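Local coordinates for protein ribonuclease T2 (PDB 3T0O) that cleaves single-stranded RNA, preferentially between purine and uridine residues, leaving purine 2',3'-cyclic phosphate ends that feed innate immune sensing of microbial RNA, at residues Lys12-Gln17 against Gln174-Leu179; Arg70-Asp75 against Arg113-Tyr118. All coordinates share one frame; numbering follows the deposited sequence. Where two conformers were deposited one is given.

Contact 1: residues Lys12-Gln17 against Gln174-Leu179; sequences KLIMVQ and QIELCL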
loop_
_atom_site.group_PDB
_atom_site.type_symbol
_atom_site.label_atom_id
_atom_site.label_comp_id
_atom_site.label_asym_id
_atom_site.label_seq_id
_atom_site.Cartn_x
_atom_site.Cartn_y
_atom_site.Cartn_z
ATOM N N LYS A 12 -13.588 8.375 3.875
ATOM C CA LYS A 12 -12.815 7.274 4.467
ATOM C C LYS A 12 -11.390 7.301 3.981
ATOM O O LYS A 12 -11.025 7.923 2.967
ATOM C CB LYS A 12 -13.447 5.901 4.118
ATOM C CG LYS A 12 -13.251 5.589 2.662
ATOM C CD LYS A 12 -14.179 4.435 2.244
ATOM C CE LYS A 12 -13.996 4.171 0.769
ATOM N NZ LYS A 12 -15.001 4.958 0.034
ATOM N N LEU A 13 -10.565 6.535 4.675
ATOM C CA LEU A 13 -9.191 6.376 4.290
ATOM C C LEU A 13 -9.004 5.029 3.606
ATOM O O LEU A 13 -9.746 4.107 3.905
ATOM C CB LEU A 13 -8.303 6.432 5.548
ATOM C CG LEU A 13 -8.245 7.841 6.130
ATOM C CD1 LEU A 13 -7.789 7.738 7.600
ATOM C CD2 LEU A 13 -7.278 8.688 5.239
ATOM N N ILE A 14 -7.997 4.918 2.742
ATOM C CA ILE A 14 -7.674 3.621 2.142
ATOM C C ILE A 14 -6.219 3.306 2.429
ATOM O O ILE A 14 -5.336 4.105 2.047
ATOM C CB ILE A 14 -7.930 3.674 0.638
ATOM C CG1 ILE A 14 -9.336 4.093 0.301
ATOM C CG2 ILE A 14 -7.699 2.230 0.035
ATOM C CD1 ILE A 14 -9.473 4.508 -1.201
ATOM N N MET A 15 -5.952 2.219 3.178
ATOM C CA MET A 15 -4.569 1.812 3.403
ATOM C C MET A 15 -4.209 0.928 2.214
ATOM O O MET A 15 -4.826 -0.098 1.992
ATOM C CB MET A 15 -4.414 1.020 4.688
ATOM C CG MET A 15 -3.049 0.325 4.789
ATOM S SD MET A 15 -1.609 1.460 4.801
ATOM C CE MET A 15 -0.266 0.414 5.300
ATOM N N VAL A 16 -3.201 1.334 1.441
ATOM C CA VAL A 16 -2.886 0.701 0.167
ATOM C C VAL A 16 -1.531 0.076 0.331
ATOM O O VAL A 16 -0.537 0.754 0.692
ATOM C CB VAL A 16 -2.785 1.797 -0.901
ATOM C CG1 VAL A 16 -2.490 1.102 -2.259
ATOM C CG2 VAL A 16 -4.124 2.552 -0.906
ATOM N N GLN A 17 -1.415 -1.247 0.093
ATOM C CA GLN A 17 -0.151 -1.953 0.208
ATOM C C GLN A 17 0.061 -2.677 -1.131
ATOM O O GLN A 17 -0.896 -3.058 -1.779
ATOM C CB GLN A 17 -0.249 -2.979 1.325
ATOM C CG GLN A 17 -0.369 -2.291 2.682
ATOM C CD GLN A 17 -0.567 -3.258 3.808
ATOM O OE1 GLN A 17 -1.725 -3.553 4.219
ATOM N NE2 GLN A 17 0.481 -3.822 4.253
ATOM N N GLN A 174 -1.728 -5.277 -5.610
ATOM C CA GLN A 174 -2.055 -4.233 -4.584
ATOM C C GLN A 174 -3.270 -4.665 -3.802
ATOM O O GLN A 174 -4.198 -5.201 -4.386
ATOM C CB GLN A 174 -2.236 -2.883 -5.321
ATOM C CG GLN A 174 -2.529 -1.718 -4.353
ATOM C CD GLN A 174 -2.173 -0.406 -5.090
ATOM O OE1 GLN A 174 -1.032 0.005 -5.011
ATOM N NE2 GLN A 174 -3.153 0.216 -5.664
ATOM N N ILE A 175 -3.228 -4.461 -2.481
ATOM C CA ILE A 175 -4.355 -4.825 -1.624
ATOM C C ILE A 175 -4.717 -3.600 -0.844
ATOM O O ILE A 175 -3.834 -2.942 -0.261
ATOM C CB ILE A 175 -3.951 -5.945 -0.744
ATOM C CG1 ILE A 175 -3.746 -7.245 -1.589
ATOM C CG2 ILE A 175 -4.971 -6.103 0.438
ATOM C CD1 ILE A 175 -3.181 -8.440 -0.742
ATOM N N GLU A 176 -5.969 -3.245 -0.903
ATOM C CA GLU A 176 -6.489 -1.993 -0.262
ATOM C C GLU A 176 -7.446 -2.388 0.821
ATOM O O GLU A 176 -8.299 -3.246 0.634
ATOM C CB GLU A 176 -7.187 -1.079 -1.246
ATOM C CG GLU A 176 -6.188 -0.745 -2.386
ATOM C CD GLU A 176 -6.738 0.243 -3.317
ATOM O OE1 GLU A 176 -7.937 0.451 -3.301
ATOM O OE2 GLU A 176 -5.955 0.783 -4.114
ATOM N N LEU A 177 -7.318 -1.738 1.984
ATOM C CA LEU A 177 -8.243 -1.971 3.124
ATOM C C LEU A 177 -8.723 -0.577 3.526
ATOM O O LEU A 177 -7.924 0.338 3.757
ATOM C CB LEU A 177 -7.537 -2.612 4.318
ATOM C CG LEU A 177 -7.100 -4.080 4.045
ATOM C CD1 LEU A 177 -5.960 -4.496 4.982
ATOM C CD2 LEU A 177 -8.359 -4.948 4.207
ATOM N N CYS A 178 -10.038 -0.428 3.627
ATOM C CA CYS A 178 -10.571 0.884 4.003
ATOM C C CYS A 178 -10.589 1.028 5.521
ATOM O O CYS A 178 -10.748 0.070 6.270
ATOM C CB CYS A 178 -11.954 1.082 3.432
ATOM S SG CYS A 178 -11.762 1.363 1.624
ATOM N N LEU A 179 -10.437 2.278 5.953
ATOM C CA LEU A 179 -10.275 2.601 7.386
ATOM C C LEU A 179 -11.097 3.813 7.720
ATOM O O LEU A 179 -11.291 4.715 6.891
ATOM C CB LEU A 179 -8.790 2.905 7.731
ATOM C CG LEU A 179 -7.807 1.796 7.428
ATOM C CD1 LEU A 179 -6.396 2.352 7.662
ATOM C CD2 LEU A 179 -8.038 0.606 8.312
#
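Two central strands of the antiparallel sheet in the alpha/beta fold of the RNase T2 family pair here, Lys12-Gln17 with Gln174-Leu179, and one end of the pairing reaches the predicted active site. Leu13, Met15 and Gln17 are the hydrogen-bonded partners of Leu179, Leu177 and Ile175, giving six backbone bonds. The bond from Met15 N to Leu177 O is 2.8 Å long and lies in the carbonyl plane, whereas Leu179 N meets Leu13 O from above the Leu13 carbonyl plane. The face carrying Leu13, Met15, Ile175, Leu177 and Leu179 is largely apolar, with Gln17 as the polar exception; helix 107-121 packs on it at Met15, Gln17 and Leu179. Within it, Leu179 CD1 lies 3.8 Å from Met15 CB. Met15, with CG anti to the backbone N and a bend at chi2 (62°), leads its end away to Tyr118 of that helix. On the other face, Ile14 CG2 meets Glu176 CB at 3.6 Å, the two side chains crossing obliquely. Cys178 SG, tied by a disulfide to Cys189, lies 3.7 Å from Lys12 CE; the amine beyond makes a salt bridge with Asp46. Gln174 suits its place as a two-ended amide: OE1 accepts from ND1 of His41, a predicted active-site residue, and NE2 donates to Gln159 OE1. Val16 crosses it obliquely, its CG1 3.2 Å from Gln174 CD, a tight carbon-carbon approach.

Contact 2: residues Arg70-Asp75 against Arg113-Tyr118; sequences RAYWPD and RSLELY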
loop_
_atom_site.group_PDB
_atom_site.type_symbol
_atom_site.label_atom_id
_atom_site.label_comp_id
_atom_site.label_asym_id
_atom_site.label_seq_id
_atom_site.Cartn_x
_atom_site.Cartn_y
_atom_site.Cartn_z
ATOM N N ARG A 70 12.158 3.496 5.123
ATOM C CA ARG A 70 12.926 2.764 4.127
ATOM C C ARG A 70 12.555 1.308 4.055
ATOM O O ARG A 70 12.573 0.717 2.954
ATOM C CB ARG A 70 14.447 2.916 4.374
ATOM C CG ARG A 70 14.877 4.396 4.169
ATOM C CD ARG A 70 16.406 4.587 4.367
ATOM N NE ARG A 70 16.856 4.120 5.656
ATOM C CZ ARG A 70 17.273 4.914 6.640
ATOM N NH1 ARG A 70 17.269 6.238 6.496
ATOM N NH2 ARG A 70 17.661 4.363 7.779
ATOM N N ALA A 71 12.287 0.691 5.228
ATOM C CA ALA A 71 12.002 -0.756 5.241
ATOM C C ALA A 71 10.594 -1.074 4.749
ATOM O O ALA A 71 10.406 -2.032 4.015
ATOM C CB ALA A 71 12.113 -1.288 6.630
ATOM N N TYR A 72 9.650 -0.223 5.126
ATOM C CA TYR A 72 8.253 -0.601 4.910
ATOM C C TYR A 72 7.614 0.277 3.886
ATOM O O TYR A 72 6.494 -0.057 3.421
ATOM C CB TYR A 72 7.474 -0.397 6.262
ATOM C CG TYR A 72 7.949 -1.235 7.414
ATOM C CD1 TYR A 72 8.514 -2.452 7.200
ATOM C CD2 TYR A 72 7.849 -0.726 8.690
ATOM C CE1 TYR A 72 9.000 -3.224 8.317
ATOM C CE2 TYR A 72 8.335 -1.446 9.787
ATOM C CZ TYR A 72 8.895 -2.682 9.564
ATOM O OH TYR A 72 9.334 -3.433 10.677
ATOM N N TRP A 73 8.232 1.392 3.522
ATOM C CA TRP A 73 7.605 2.305 2.565
ATOM C C TRP A 73 8.612 2.623 1.452
ATOM O O TRP A 73 8.770 3.757 1.020
ATOM C CB TRP A 73 7.147 3.546 3.314
ATOM C CG TRP A 73 5.991 4.266 2.684
ATOM C CD1 TRP A 73 5.697 4.400 1.352
ATOM C CD2 TRP A 73 5.037 5.051 3.407
ATOM N NE1 TRP A 73 4.532 5.184 1.198
ATOM C CE2 TRP A 73 4.135 5.597 2.458
ATOM C CE3 TRP A 73 4.821 5.266 4.786
ATOM C CZ2 TRP A 73 3.006 6.431 2.868
ATOM C CZ3 TRP A 73 3.709 6.073 5.161
ATOM C CH2 TRP A 73 2.837 6.595 4.208
ATOM N N PRO A 74 9.242 1.599 0.887
ATOM C CA PRO A 74 10.241 1.893 -0.145
ATOM C C PRO A 74 9.617 2.282 -1.470
ATOM O O PRO A 74 8.426 2.022 -1.697
ATOM C CB PRO A 74 10.931 0.519 -0.368
ATOM C CG PRO A 74 9.822 -0.511 -0.071
ATOM C CD PRO A 74 9.140 0.137 1.174
ATOM N N ASP A 75 10.419 2.934 -2.320
ATOM C CA ASP A 75 9.924 3.327 -3.625
ATOM C C ASP A 75 10.060 2.196 -4.582
ATOM O O ASP A 75 11.114 1.942 -5.112
ATOM C CB ASP A 75 10.688 4.539 -4.103
ATOM C CG ASP A 75 10.236 5.011 -5.471
ATOM O OD1 ASP A 75 9.359 4.352 -6.064
ATOM O OD2 ASP A 75 10.787 6.038 -5.961
ATOM N N ARG A 113 1.419 7.373 11.704
ATOM C CA ARG A 113 0.207 6.563 11.850
ATOM C C ARG A 113 0.100 5.549 10.755
ATOM O O ARG A 113 -0.360 4.424 10.948
ATOM C CB ARG A 113 -1.066 7.455 11.940
ATOM C CG ARG A 113 -2.356 6.698 12.054
ATOM C CD ARG A 113 -2.413 5.851 13.358
ATOM N NE ARG A 113 -3.769 5.351 13.549
ATOM C CZ ARG A 113 -4.070 4.250 14.224
ATOM N NH1 ARG A 113 -3.098 3.526 14.762
ATOM N NH2 ARG A 113 -5.324 3.857 14.327
ATOM N N SER A 114 0.529 5.937 9.547
ATOM C CA SER A 114 0.560 5.038 8.433
ATOM C C SER A 114 1.427 3.851 8.714
ATOM O O SER A 114 1.041 2.705 8.497
ATOM C CB SER A 114 1.082 5.783 7.198
ATOM O OG SER A 114 0.113 6.771 6.850
ATOM N N LEU A 115 2.602 4.094 9.264
ATOM C CA LEU A 115 3.472 2.968 9.616
ATOM C C LEU A 115 2.863 2.124 10.706
ATOM O O LEU A 115 3.016 0.893 10.678
ATOM C CB LEU A 115 4.812 3.508 10.115
ATOM C CG LEU A 115 5.631 4.179 9.027
ATOM C CD1 LEU A 115 6.752 5.008 9.661
ATOM C CD2 LEU A 115 6.261 3.167 8.108
ATOM N N GLU A 116 2.214 2.748 11.682
ATOM C CA GLU A 116 1.588 1.962 12.758
ATOM C C GLU A 116 0.534 1.083 12.217
ATOM O O GLU A 116 0.470 -0.090 12.574
ATOM C CB GLU A 116 0.989 2.922 13.763
ATOM C CG GLU A 116 0.459 2.312 14.989
ATOM C CD GLU A 116 0.109 3.415 15.985
ATOM O OE1 GLU A 116 -0.560 4.404 15.596
ATOM O OE2 GLU A 116 0.529 3.318 17.159
ATOM N N LEU A 117 -0.297 1.617 11.339
ATOM C CA LEU A 117 -1.387 0.822 10.754
ATOM C C LEU A 117 -0.826 -0.332 9.957
ATOM O O LEU A 117 -1.357 -1.450 9.992
ATOM C CB LEU A 117 -2.188 1.740 9.793
ATOM C CG LEU A 117 -3.032 2.688 10.618
ATOM C CD1 LEU A 117 -3.610 3.684 9.634
ATOM C CD2 LEU A 117 -4.208 1.882 11.252
ATOM N N TYR A 118 0.276 -0.085 9.229
ATOM C CA TYR A 118 0.873 -1.190 8.470
ATOM C C TYR A 118 1.304 -2.327 9.441
ATOM O O TYR A 118 1.070 -3.487 9.132
ATOM C CB TYR A 118 2.153 -0.608 7.847
ATOM C CG TYR A 118 3.022 -1.636 7.119
ATOM C CD1 TYR A 118 2.617 -2.152 5.908
ATOM C CD2 TYR A 118 4.211 -2.036 7.676
ATOM C CE1 TYR A 118 3.473 -3.077 5.243
ATOM C CE2 TYR A 118 5.074 -2.945 7.042
ATOM C CZ TYR A 118 4.677 -3.433 5.817
ATOM O OH TYR A 118 5.561 -4.338 5.229
#
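Tyr118 CE2 sits over one face of the Tyr72 ring, 3.4 Å from Tyr72 CG, with the two side chains crossing at about a right angle. The ring centroids are 5.0 Å apart and the planes inclined at 38°, so the pair is neither a parallel stack nor edge-to-face. Leu115 sends CD2 between the two aromatic residues of the 70-75 segment: it lies 4.2 Å from Tyr72 CB and equally far from Trp73 CE3, at the edge of the indole. The small Ser114 lets the indole come close, Trp73 CZ3 reaching 3.3 Å from Ser114 CB. Trp73 is the first residue to leave helical geometry after helix 66-72, and its CG stands anti to the backbone N (chi1 -154°), which carries the six-membered ring toward helix 107-121. Further out, Trp73 NE1 bonds His41 O and Tyr118 OH bonds Trp38 O, which anchors those two rings; Ser114 OG bonds Tyr110 O of its own helix. The contact is thus apolar, while these three polar atoms are each paired with a backbone carbonyl. The bond to His41 O ties the contact to the backbone of a predicted active-site residue, consistent with a second-shell role.

In the fold
The centres of the two contacts lie 13 Å apart, and helix 107-121 joins them. Along the chain, 12-17 comes first, then 70-75 and 113-118, and finally 174-179, so both partners of contact 2 fall between the two strands of contact 1. The helix packs on the sheet through Tyr118, whose CD1 is 3.2 Å from Gln17 NE2 and whose CB is 3.7 Å from Met15 CE, and through Leu117, which meets Leu179. Strand 39-45, paired with 12-18, also touches Trp73 and Tyr118. It carries His41, bonded at its imidazole by the Gln174 side chain and at its backbone carbonyl by the Trp73 indole, so the sheet and the loop after helix 66-72 meet at this predicted active-site residue.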